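Local atomic coordinates of transcriptional regulator, TetR family (Agrobacterium tumefaciens, PDB entry 2G7S), a protein that probably binds operator DNA as a dimer and represses transcription, in the manner of TetR-family regulators whose C-terminal domain senses a small-molecule ligand. Residues Leu14-Thr19 with Ala32-Val37; Leu82-Ala87 with Leu139-Ala144; His101-Cys106 with Gly167-Ala172. All coordinates share one frame; numbering follows the deposited sequence.

Interaction 1. Residues Leu14-Thr19 with Ala32-Val37; sequences LQCART and ADISQV
Cys16 SG lies against Val37, with Val37 CB 3.6 Å from the sulfur and CG1 and CG2 only slightly farther, so the thiol nestles against the branched end of the valine. The same sulfur also meets Ile34, 3.9 Å from its CA, with the CG1 branch close by. With SG anti to the backbone N (chi1 172°), the thiol reaches across to helix 31-38. A small, polarisable sulfur suits a place where the CA atoms of Cys16 and Ile34 are 6.4 Å apart. Ala17 adds a lighter touch, its CB 4.3 Å from Ile34 CD1, the tip of the longer isoleucine branch. The contact is wholly apolar, and the axes of the two short segments approach to 9.8 Å at 119° between their N-to-C directions. Further out, Asp33 OD2 accepts from Ser30 N near the start of helix 31-38, and Ser35 OG bonds to Ile40 O beyond its end. This is the core of the DNA-binding domain of the TetR family: Ala17 also packs on Leu55 and Leu59 of helix 52-77, and Ile34 on Ile45 of helix 42-48, which follows helix 31-38 as in a helix-turn-helix.

Interaction 2. Residues Leu82-Ala87 with Leu139-Ala144; sequences LEQLRA and LERGIA
Leu85 sets its CD1 methyl against CD2 of Leu139 at 3.9 Å, the two side chains crossing at about a right angle. They join helix 81-98 to the last turns of helix 118-144 within the all-helical C-terminal domain of the TetR fold. Branched, wholly apolar leucines suit the place, because both are buried and shared with other helices: Leu85 also lies on Leu189 of helix 180-192 and on Leu135 and Val138, while Leu139 reaches Ile192 and Ala158.

Beside the leucines the contact turns polar. Gln84 is extended beyond CG and Arg141 is bent at chi3, a turn that carries its guanidinium across to the amide. The two side chains meet nearly perpendicular, their amide and guanidinium planes 63° apart. A neutral amide fits this buried position well, since its two ends can serve different partners: OE1 receives the arginine, while NE2 donates to Ile78 O and so fixes which way round the amide sits. Arginine is long enough to span the gap between the helices, and the residue is only partly buried; its NH1 has a long, weak ion pair with Glu75. Within helix 81-98, Arg86 grips Glu83 side-on through NE and NH2, with Arg86 NE 2.9 Å from Glu83 OE1, and its NH1 makes a salt bridge to Glu190 of helix 180-192. Between the two segments there is one hydrogen bond: Arg141 NH2 donates to Gln84 OE1 at 2.7 Å, with an N-H...O angle of 152°, the oxygen near the guanidinium plane but the donor tilted 22° from the carbonyl plane.

Interaction 3. Residues His101-Cys106 with Gly167-Ala172; sequences HPFCVC and GAMLSA
The aromatic ring of Phe103 presents one face to the side chain of selenomethionine Met169. Met169 CB stands over that face, 4.1 Å from the ring centroid and 17° off the ring normal, a CH-pi contact. Farther along the side chain the selenium also lies over that face, 4.3 Å from the centroid, so the residue makes a Met-aromatic contact as well. Being extended beyond CG (chi2 173°), the side chain runs obliquely over the face, with CB offset toward the rim, and touches it at two points. A flexible, polarisable residue suits such a path; here selenium replaces the natural sulfur of methionine.

The selenium has a second neighbour: Met169 SE is 3.7 Å from Cys104 CB and 3.6 Å from Cys104 N, and the terminal CE methyl lies against that same CB. The phenylalanine meets the helix beyond Met169 as well: Phe103 CZ is 4.0 Å from Leu170 CD1, while CE1 approaches the backbone at Met169 O. That carbonyl is also held by a water, which donates to Pro102 O at 2.8 Å and to Met169 O at 2.9 Å, bridging loop and helix where the backbones have no direct bond.

Cys104 is the N-cap of helix 105-110, its SG capping a backbone N, and its short side chain lets CB sit directly against the selenium. Trp92 of helix 81-98 packs on both Cys104 and Met169, and Leu170 touches Ala110 of the second subunit. The arrangement belongs to the helical core of the TetR-family C-terminal domain: an aromatic residue in the loop between two helices, seated on helix 154-173 close to the dimer partner.

Interactions 1 and 3 touch although one lies in the DNA-binding part and the other in the C-terminal domain: Thr19 OG1 lies 3.2 Å from His101 NE2, a probable hydrogen bond, and Arg18 CG packs 3.9 Å from Val105 CG2. Helix 6-24 thus meets the loop and the first turn of helix 105-110, a junction through which ligand-linked movement could pass in TetR-family regulators. Interaction 2 lies at the far end, its centre about 37 Å from that of interaction 1, on the opposite side of the chain's centre. Interactions 2 and 3 share the C-terminal domain, where such regulators generally bind effectors, with centres about 22 Å apart and no touch; helices 81-98 and 118-144 flank helix 105-110 in sequence.

Interaction 1. Residues Leu14-Thr19 with Ala32-Val37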
loop_
_atom_site.group_PDB
_atom_site.type_symbol
_atom_site.label_atom_id
_atom_site.label_comp_id
_atom_site.label_asym_id
_atom_site.label_seq_id
_atom_site.Cartn_x
_atom_site.Cartn_y
_atom_site.Cartn_z
ATOM N N LEU A 14 -8.351 7.823 21.414
ATOM C CA LEU A 14 -8.291 7.918 19.936
ATOM C C LEU A 14 -6.914 8.342 19.429
ATOM O O LEU A 14 -6.475 7.805 18.396
ATOM C CB LEU A 14 -9.324 8.967 19.448
ATOM C CG LEU A 14 -10.773 8.444 19.529
ATOM C CD1 LEU A 14 -11.748 9.599 19.265
ATOM C CD2 LEU A 14 -11.070 7.272 18.567
ATOM N N GLN A 15 -6.271 9.317 20.112
ATOM C CA GLN A 15 -4.901 9.758 19.750
ATOM C C GLN A 15 -3.999 8.502 19.710
ATOM O O GLN A 15 -3.356 8.145 18.694
ATOM C CB GLN A 15 -4.403 10.786 20.787
ATOM C CG GLN A 15 -2.994 11.305 20.501
ATOM C CD GLN A 15 -2.562 12.499 21.324
ATOM O OE1 GLN A 15 -3.349 13.387 21.636
ATOM N NE2 GLN A 15 -1.280 12.540 21.653
ATOM N N CYS A 16 -3.963 7.802 20.823
ATOM C CA CYS A 16 -3.093 6.623 20.986
ATOM C C CYS A 16 -3.371 5.582 19.904
ATOM O O CYS A 16 -2.461 5.103 19.224
ATOM C CB CYS A 16 -3.305 6.014 22.401
ATOM S SG CYS A 16 -2.463 4.456 22.591
ATOM N N ALA A 17 -4.646 5.250 19.716
ATOM C CA ALA A 17 -4.994 4.233 18.729
ATOM C C ALA A 17 -4.572 4.697 17.315
ATOM O O ALA A 17 -4.138 3.871 16.488
ATOM C CB ALA A 17 -6.460 3.985 18.765
ATOM N N ARG A 18 -4.681 5.979 17.047
ATOM C CA ARG A 18 -4.264 6.462 15.690
ATOM C C ARG A 18 -2.750 6.201 15.528
ATOM O O ARG A 18 -2.303 5.712 14.474
ATOM C CB ARG A 18 -4.578 7.928 15.529
ATOM C CG ARG A 18 -4.353 8.225 14.034
ATOM C CD ARG A 18 -4.485 9.537 13.459
ATOM N NE ARG A 18 -5.670 10.225 13.868
ATOM C CZ ARG A 18 -5.953 11.478 13.446
ATOM N NH1 ARG A 18 -5.102 12.080 12.606
ATOM N NH2 ARG A 18 -7.048 12.103 13.910
ATOM N N THR A 19 -1.942 6.549 16.529
ATOM C CA THR A 19 -0.514 6.338 16.376
ATOM C C THR A 19 -0.199 4.855 16.225
ATOM O O THR A 19 0.600 4.467 15.374
ATOM C CB THR A 19 0.183 6.929 17.620
ATOM O OG1 THR A 19 -0.114 8.322 17.646
ATOM C CG2 THR A 19 1.670 6.710 17.590
ATOM N N ALA A 32 -4.917 -3.722 25.484
ATOM C CA ALA A 32 -3.791 -3.696 26.470
ATOM C C ALA A 32 -2.698 -2.649 26.116
ATOM O O ALA A 32 -2.053 -2.003 26.981
ATOM C CB ALA A 32 -3.156 -5.060 26.638
ATOM N N ASP A 33 -2.453 -2.482 24.809
ATOM C CA ASP A 33 -1.437 -1.540 24.382
ATOM C C ASP A 33 -1.941 -0.135 24.676
ATOM O O ASP A 33 -1.154 0.741 25.107
ATOM C CB ASP A 33 -1.246 -1.668 22.841
ATOM C CG ASP A 33 -0.583 -2.972 22.422
ATOM O OD1 ASP A 33 0.170 -3.586 23.251
ATOM O OD2 ASP A 33 -0.843 -3.404 21.290
ATOM N N ILE A 34 -3.228 0.106 24.423
ATOM C CA ILE A 34 -3.791 1.433 24.741
ATOM C C ILE A 34 -3.686 1.698 26.261
ATOM O O ILE A 34 -3.292 2.798 26.668
ATOM C CB ILE A 34 -5.266 1.529 24.312
ATOM C CG1 ILE A 34 -5.325 1.465 22.756
ATOM C CG2 ILE A 34 -5.843 2.858 24.773
ATOM C CD1 ILE A 34 -6.734 1.333 22.199
ATOM N N SER A 35 -3.981 0.691 27.079
ATOM C CA SER A 35 -3.798 0.890 28.539
ATOM C C SER A 35 -2.367 1.213 28.920
ATOM O O SER A 35 -2.122 2.061 29.800
ATOM C CB SER A 35 -4.228 -0.363 29.279
ATOM O OG SER A 35 -5.602 -0.562 29.142
ATOM N N GLN A 36 -1.419 0.553 28.268
ATOM C CA GLN A 36 -0.024 0.823 28.521
ATOM C C GLN A 36 0.446 2.277 28.234
ATOM O O GLN A 36 1.339 2.846 28.921
ATOM C CB GLN A 36 0.782 -0.173 27.705
ATOM C CG GLN A 36 2.213 -0.068 27.939
ATOM C CD GLN A 36 2.961 -1.376 27.663
ATOM O OE1 GLN A 36 4.028 -1.534 28.183
ATOM N NE2 GLN A 36 2.430 -2.278 26.768
ATOM N N VAL A 37 -0.155 2.887 27.220
ATOM C CA VAL A 37 0.190 4.245 26.827
ATOM C C VAL A 37 -0.639 5.277 27.577
ATOM O O VAL A 37 -0.094 6.314 28.035
ATOM C CB VAL A 37 -0.045 4.420 25.308
ATOM C CG1 VAL A 37 0.196 5.894 24.923
ATOM C CG2 VAL A 37 0.899 3.480 24.472
#

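Interaction 2. Residues Leu82-Ala87 with Leu139-Ala144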
loop_
_atom_site.group_PDB
_atom_site.type_symbol
_atom_site.label_atom_id
_atom_site.label_comp_id
_atom_site.label_asym_id
_atom_site.label_seq_id
_atom_site.Cartn_x
_atom_site.Cartn_y
_atom_site.Cartn_z
ATOM N N LEU A 82 -1.851 23.798 -9.779
ATOM C CA LEU A 82 -0.600 23.015 -9.784
ATOM C C LEU A 82 0.097 23.186 -8.415
ATOM O O LEU A 82 0.648 22.231 -7.852
ATOM C CB LEU A 82 0.337 23.515 -10.903
ATOM C CG LEU A 82 1.771 22.942 -10.894
ATOM C CD1 LEU A 82 1.654 21.491 -11.247
ATOM C CD2 LEU A 82 2.662 23.776 -11.863
ATOM N N GLU A 83 0.063 24.405 -7.877
ATOM C CA GLU A 83 0.701 24.647 -6.585
ATOM C C GLU A 83 -0.099 24.009 -5.466
ATOM O O GLU A 83 0.503 23.662 -4.427
ATOM C CB GLU A 83 0.884 26.169 -6.385
ATOM C CG GLU A 83 1.857 26.720 -7.449
ATOM C CD GLU A 83 3.229 26.101 -7.416
ATOM O OE1 GLU A 83 3.726 25.788 -6.309
ATOM O OE2 GLU A 83 3.799 25.880 -8.502
ATOM N N GLN A 84 -1.390 23.783 -5.627
ATOM C CA GLN A 84 -2.138 23.008 -4.604
ATOM C C GLN A 84 -1.644 21.554 -4.594
ATOM O O GLN A 84 -1.420 20.997 -3.496
ATOM C CB GLN A 84 -3.658 23.026 -4.959
ATOM C CG GLN A 84 -4.241 24.477 -4.763
ATOM C CD GLN A 84 -5.642 24.610 -5.355
ATOM O OE1 GLN A 84 -6.192 23.689 -5.982
ATOM N NE2 GLN A 84 -6.233 25.765 -5.139
ATOM N N LEU A 85 -1.434 20.962 -5.782
ATOM C CA LEU A 85 -0.909 19.583 -5.797
ATOM C C LEU A 85 0.520 19.576 -5.212
ATOM O O LEU A 85 0.863 18.624 -4.464
ATOM C CB LEU A 85 -0.881 19.009 -7.199
ATOM C CG LEU A 85 -2.248 18.976 -7.863
ATOM C CD1 LEU A 85 -2.040 18.568 -9.333
ATOM C CD2 LEU A 85 -3.120 17.939 -7.143
ATOM N N ARG A 86 1.322 20.578 -5.543
ATOM C CA ARG A 86 2.701 20.561 -5.034
ATOM C C ARG A 86 2.676 20.698 -3.495
ATOM O O ARG A 86 3.494 20.060 -2.760
ATOM C CB ARG A 86 3.480 21.777 -5.588
ATOM C CG ARG A 86 5.035 21.654 -5.357
ATOM C CD ARG A 86 5.803 22.976 -5.708
ATOM N NE ARG A 86 5.358 23.479 -7.003
ATOM C CZ ARG A 86 5.754 22.976 -8.163
ATOM N NH1 ARG A 86 6.680 21.996 -8.175
ATOM N NH2 ARG A 86 5.246 23.438 -9.335
ATOM N N ALA A 87 1.756 21.518 -2.966
ATOM C CA ALA A 87 1.697 21.687 -1.509
ATOM C C ALA A 87 1.189 20.420 -0.825
ATOM O O ALA A 87 1.603 20.104 0.299
ATOM C CB ALA A 87 0.771 22.879 -1.129
ATOM N N LEU A 139 -7.312 18.952 -10.578
ATOM C CA LEU A 139 -6.826 18.791 -11.949
ATOM C C LEU A 139 -7.761 19.521 -12.970
ATOM O O LEU A 139 -7.292 20.117 -13.940
ATOM C CB LEU A 139 -6.703 17.284 -12.266
ATOM C CG LEU A 139 -5.545 16.638 -11.472
ATOM C CD1 LEU A 139 -5.756 15.162 -11.525
ATOM C CD2 LEU A 139 -4.198 16.973 -12.114
ATOM N N GLU A 140 -9.063 19.407 -12.723
ATOM C CA GLU A 140 -10.023 20.055 -13.647
ATOM C C GLU A 140 -9.784 21.562 -13.632
ATOM O O GLU A 140 -9.829 22.198 -14.709
ATOM C CB GLU A 140 -11.460 19.762 -13.214
ATOM C CG GLU A 140 -11.868 18.359 -13.551
ATOM C CD GLU A 140 -13.181 17.956 -12.859
ATOM O OE1 GLU A 140 -13.487 18.457 -11.745
ATOM O OE2 GLU A 140 -13.920 17.114 -13.472
ATOM N N ARG A 141 -9.617 22.170 -12.434
ATOM C CA ARG A 141 -9.360 23.636 -12.366
ATOM C C ARG A 141 -8.065 23.933 -13.082
ATOM O O ARG A 141 -7.904 24.993 -13.723
ATOM C CB ARG A 141 -9.283 24.088 -10.951
ATOM C CG ARG A 141 -10.681 23.995 -10.271
ATOM C CD ARG A 141 -10.680 24.786 -8.930
ATOM N NE ARG A 141 -9.647 24.364 -8.005
ATOM C CZ ARG A 141 -9.838 23.367 -7.092
ATOM N NH1 ARG A 141 -11.009 22.688 -6.996
ATOM N NH2 ARG A 141 -8.844 23.053 -6.257
ATOM N N GLY A 142 -7.065 23.064 -12.955
ATOM C CA GLY A 142 -5.827 23.335 -13.678
ATOM C C GLY A 142 -6.017 23.355 -15.180
ATOM O O GLY A 142 -5.417 24.207 -15.889
ATOM N N ILE A 143 -6.826 22.431 -15.698
ATOM C CA ILE A 143 -7.174 22.510 -17.133
ATOM C C ILE A 143 -7.962 23.786 -17.429
ATOM O O ILE A 143 -7.654 24.488 -18.390
ATOM C CB ILE A 143 -7.999 21.290 -17.543
ATOM C CG1 ILE A 143 -7.123 20.007 -17.544
ATOM C CG2 ILE A 143 -8.638 21.522 -18.937
ATOM C CD1 ILE A 143 -6.074 19.980 -18.624
ATOM N N ALA A 144 -8.951 24.079 -16.615
ATOM C CA ALA A 144 -9.824 25.210 -16.923
ATOM C C ALA A 144 -9.039 26.515 -16.937
ATOM O O ALA A 144 -9.411 27.437 -17.686
ATOM C CB ALA A 144 -10.920 25.312 -15.882
#

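Interaction 3. Residues His101-Cys106 with Gly167-Ala172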
loop_
_atom_site.group_PDB
_atom_site.type_symbol
_atom_site.label_atom_id
_atom_site.label_comp_id
_atom_site.label_asym_id
_atom_site.label_seq_id
_atom_site.Cartn_x
_atom_site.Cartn_y
_atom_site.Cartn_z
ATOM N N HIS A 101 3.446 10.100 12.341
ATOM C CA HIS A 101 2.346 9.599 11.491
ATOM C C HIS A 101 2.807 9.605 9.982
ATOM O O HIS A 101 2.287 10.324 9.164
ATOM C CB HIS A 101 1.151 10.551 11.633
ATOM C CG HIS A 101 0.452 10.501 12.985
ATOM N ND1 HIS A 101 -0.705 11.210 13.238
ATOM C CD2 HIS A 101 0.665 9.729 14.086
ATOM C CE1 HIS A 101 -1.112 10.961 14.474
ATOM N NE2 HIS A 101 -0.287 10.078 15.019
ATOM N N PRO A 102 3.828 8.801 9.627
ATOM C CA PRO A 102 4.428 8.802 8.300
ATOM C C PRO A 102 3.659 7.938 7.292
ATOM O O PRO A 102 4.218 7.564 6.276
ATOM C CB PRO A 102 5.826 8.201 8.541
ATOM C CG PRO A 102 5.509 7.132 9.616
ATOM C CD PRO A 102 4.534 7.858 10.543
ATOM N N PHE A 103 2.397 7.630 7.560
ATOM C CA PHE A 103 1.609 6.813 6.629
ATOM C C PHE A 103 0.156 7.257 6.803
ATOM O O PHE A 103 -0.257 7.578 7.938
ATOM C CB PHE A 103 1.756 5.318 6.936
ATOM C CG PHE A 103 1.751 4.412 5.693
ATOM C CD1 PHE A 103 2.915 3.925 5.158
ATOM C CD2 PHE A 103 0.562 4.033 5.114
ATOM C CE1 PHE A 103 2.933 3.082 4.062
ATOM C CE2 PHE A 103 0.563 3.162 4.034
ATOM C CZ PHE A 103 1.725 2.718 3.495
ATOM N N CYS A 104 -0.615 7.229 5.740
ATOM C CA CYS A 104 -2.039 7.536 5.808
ATOM C C CYS A 104 -2.780 6.348 6.492
ATOM O O CYS A 104 -2.620 5.198 6.094
ATOM C CB CYS A 104 -2.517 7.734 4.377
ATOM S SG CYS A 104 -4.366 7.832 4.302
ATOM N N VAL A 105 -3.583 6.643 7.522
ATOM C CA VAL A 105 -4.371 5.615 8.204
ATOM C C VAL A 105 -5.216 4.847 7.219
ATOM O O VAL A 105 -5.358 3.619 7.334
ATOM C CB VAL A 105 -5.321 6.389 9.199
ATOM C CG1 VAL A 105 -6.428 5.456 9.728
ATOM C CG2 VAL A 105 -4.539 7.036 10.349
ATOM N N CYS A 106 -5.833 5.579 6.269
ATOM C CA CYS A 106 -6.790 4.907 5.376
ATOM C C CYS A 106 -6.033 4.091 4.328
ATOM O O CYS A 106 -6.470 2.995 3.968
ATOM C CB CYS A 106 -7.709 5.886 4.700
ATOM S SG CYS A 106 -8.895 6.540 5.927
ATOM N N GLY A 167 1.544 4.414 -3.203
ATOM C CA GLY A 167 2.637 3.510 -3.465
ATOM C C GLY A 167 3.947 4.143 -2.998
ATOM O O GLY A 167 4.898 3.400 -2.642
ATOM N N ALA A 168 4.086 5.472 -3.094
ATOM C CA ALA A 168 5.320 6.140 -2.672
ATOM C C ALA A 168 5.473 6.100 -1.140
ATOM O O ALA A 168 6.600 5.936 -0.642
ATOM C CB ALA A 168 5.294 7.587 -3.167
HETATM N N MSE A 169 4.361 6.272 -0.391
HETATM C CA MSE A 169 4.399 6.105 1.050
HETATM C C MSE A 169 4.935 4.696 1.366
HETATM O O MSE A 169 5.682 4.492 2.390
HETATM C CB MSE A 169 2.913 6.192 1.664
HETATM C CG MSE A 169 2.375 7.499 1.753
HETATM SE SE MSE A 169 0.508 7.038 2.338
HETATM C CE MSE A 169 0.041 9.161 2.005
ATOM N N LEU A 170 4.475 3.710 0.612
ATOM C CA LEU A 170 4.842 2.336 0.876
ATOM C C LEU A 170 6.331 2.147 0.610
ATOM O O LEU A 170 7.065 1.547 1.415
ATOM C CB LEU A 170 4.022 1.405 -0.048
ATOM C CG LEU A 170 4.153 -0.060 0.280
ATOM C CD1 LEU A 170 3.473 -0.372 1.620
ATOM C CD2 LEU A 170 3.555 -0.910 -0.828
ATOM N N SER A 171 6.835 2.664 -0.536
ATOM C CA SER A 171 8.292 2.533 -0.809
ATOM C C SER A 171 9.119 3.263 0.239
ATOM O O SER A 171 10.170 2.746 0.620
ATOM C CB SER A 171 8.666 3.023 -2.219
ATOM O OG SER A 171 8.227 2.008 -3.148
ATOM N N ALA A 172 8.639 4.428 0.723
ATOM C CA ALA A 172 9.436 5.158 1.760
ATOM C C ALA A 172 9.517 4.284 3.036
ATOM O O ALA A 172 10.587 4.212 3.669
ATOM C CB ALA A 172 8.799 6.484 2.034
HETATM O O HOH W 1 6.030 6.196 4.721
#